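Local coordinates for protein cypemycin cysteine dehydrogenase (decarboxylating) (Streptomyces sp, PDB 6JDD) that catalyses the flavin-dependent oxidative decarboxylation of the C-terminal cysteine of a precursor peptide in the biosynthesis of the linaridin cypemycin, at residues A[90-94]-A[170-176]. Residues are numbered along the deposited sequence; the frame is centred on the assembly and turned at random.
Sequences FLVFP and FNLPGAL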
# COMPACT_ATOMS: atom_id res chain seq x y z
N PHE A 90 27.74 17.29 24.59
CA PHE A 90 27.07 16.94 23.33
C PHE A 90 28.13 16.89 22.23
O PHE A 90 28.81 17.88 22.04
CB PHE A 90 25.98 17.94 22.98
CG PHE A 90 24.83 17.93 23.94
CD1 PHE A 90 24.92 18.56 25.16
CD2 PHE A 90 23.68 17.24 23.63
CE1 PHE A 90 23.86 18.53 26.05
CE2 PHE A 90 22.61 17.23 24.51
CZ PHE A 90 22.70 17.87 25.72
N LEU A 91 28.30 15.73 21.62
CA LEU A 91 29.32 15.53 20.56
C LEU A 91 28.55 15.31 19.27
O LEU A 91 27.77 14.38 19.23
CB LEU A 91 30.24 14.35 20.89
CG LEU A 91 30.75 14.29 22.33
CD1 LEU A 91 31.47 12.97 22.59
CD2 LEU A 91 31.67 15.46 22.64
N VAL A 92 28.76 16.15 18.27
CA VAL A 92 28.22 15.94 16.91
C VAL A 92 29.27 15.17 16.10
O VAL A 92 30.27 15.73 15.73
CB VAL A 92 27.80 17.27 16.28
CG1 VAL A 92 27.04 17.06 14.97
CG2 VAL A 92 26.94 18.09 17.24
N PHE A 93 29.02 13.88 15.90
CA PHE A 93 30.05 12.87 15.57
C PHE A 93 29.46 11.86 14.62
O PHE A 93 28.65 11.04 15.05
CB PHE A 93 30.54 12.18 16.85
CG PHE A 93 31.67 11.22 16.63
CD1 PHE A 93 32.92 11.67 16.24
CD2 PHE A 93 31.49 9.87 16.81
CE1 PHE A 93 33.96 10.79 16.02
CE2 PHE A 93 32.54 8.99 16.60
CZ PHE A 93 33.77 9.45 16.21
N PRO A 94 29.69 11.94 13.29
CA PRO A 94 30.26 13.13 12.66
C PRO A 94 29.27 14.27 12.42
O PRO A 94 28.08 14.09 12.62
CB PRO A 94 30.64 12.57 11.29
CG PRO A 94 29.53 11.63 10.99
CD PRO A 94 29.27 10.95 12.31
N PHE A 170 36.90 14.29 12.63
CA PHE A 170 36.32 12.98 13.05
C PHE A 170 37.19 12.31 14.12
O PHE A 170 37.90 11.34 13.84
CB PHE A 170 36.10 12.02 11.87
CG PHE A 170 35.19 10.88 12.22
CD1 PHE A 170 33.90 11.14 12.70
CD2 PHE A 170 35.61 9.57 12.11
CE1 PHE A 170 33.05 10.10 13.02
CE2 PHE A 170 34.76 8.53 12.42
CZ PHE A 170 33.49 8.80 12.90
N ASN A 171 37.12 12.83 15.34
CA ASN A 171 38.14 12.56 16.37
C ASN A 171 37.42 12.48 17.72
O ASN A 171 37.35 13.52 18.40
CB ASN A 171 39.19 13.67 16.34
CG ASN A 171 40.24 13.52 17.42
OD1 ASN A 171 40.15 12.61 18.24
ND2 ASN A 171 41.22 14.40 17.42
N LEU A 172 36.95 11.29 18.11
CA LEU A 172 36.23 11.15 19.40
C LEU A 172 37.17 11.36 20.60
O LEU A 172 36.82 12.07 21.54
CB LEU A 172 35.52 9.79 19.47
CG LEU A 172 34.70 9.54 20.73
CD1 LEU A 172 33.65 10.60 20.92
CD2 LEU A 172 34.02 8.20 20.67
N PRO A 173 38.37 10.74 20.65
CA PRO A 173 39.25 10.99 21.81
C PRO A 173 39.53 12.49 22.05
O PRO A 173 39.37 12.97 23.19
CB PRO A 173 40.51 10.19 21.45
CG PRO A 173 40.01 9.11 20.50
CD PRO A 173 38.95 9.80 19.67
N GLY A 174 39.88 13.21 20.98
CA GLY A 174 40.04 14.68 21.02
C GLY A 174 38.77 15.38 21.48
O GLY A 174 38.85 16.31 22.31
N ALA A 175 37.62 14.95 20.97
CA ALA A 175 36.34 15.56 21.36
C ALA A 175 36.18 15.36 22.88
O ALA A 175 35.66 16.26 23.57
CB ALA A 175 35.19 15.00 20.54
N LEU A 176 36.57 14.22 23.41
CA LEU A 176 36.30 13.91 24.84
C LEU A 176 37.17 14.82 25.70
O LEU A 176 36.68 15.35 26.75
CB LEU A 176 36.61 12.43 25.12
CG LEU A 176 35.64 11.41 24.55
CD1 LEU A 176 36.25 10.02 24.59
CD2 LEU A 176 34.32 11.44 25.30
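Leu91 and Ala175 face each other where strand 90-92 and helix 172-176 run roughly antiparallel, at 150°, with their axes 9.9 Å apart at closest approach. The pair illustrates how a C-terminal helix covers an inner strand of a parallel, Rossmann-like flavoprotein sheet. Leu91 reaches the helix with both methyl groups: CD1 meets CD1 of Leu172 at 3.6 Å, the two side chains crossing at about a right angle, and lies near CD2 of Leu176, while CD2 rests against CB of Ala175.

Toward Phe93 and Phe170, aromatic groups take over. The two rings form an offset stack, centroids 4.2 Å apart and planes only 6° from parallel, with CE1 of each ring over the rim of the other. Phe93 puts CG anti to the backbone N (chi1 -175°), and Phe170 does the same, which turns each ring toward the other segment, where the two overlap. Leu172 CB makes an off-centre CH-pi contact with Phe93, 4.2 Å from the ring centroid, and Asn171 N lies at the edge of that ring. Replacing Phe93 by an alanine would probably leave Phe170 without its stacking partner and a gap beside Leu172 CB. Pro94, which follows a cis peptide bond, sets its CB 3.8 Å from Phe170 CD1.

Asn171 caps the helix, its OD1 accepting from Gly174 N at 2.8 Å with the donor well above the carbonyl plane; its ND2 is held by Pro153 O. Phe93 also packs against Val13, Val24 and Ala126, and the Pro94 side chain is about 7 Å from a bound FAD. The internal hydrogen bonds of 170-176 build and cap the helix, while the backbone of 90-94 bonds to neighbouring strands. As no hydrogen bond crosses between the segments, the fit of apolar and ring surfaces, rather than directional bonding, joins helix 172-176 to the strand.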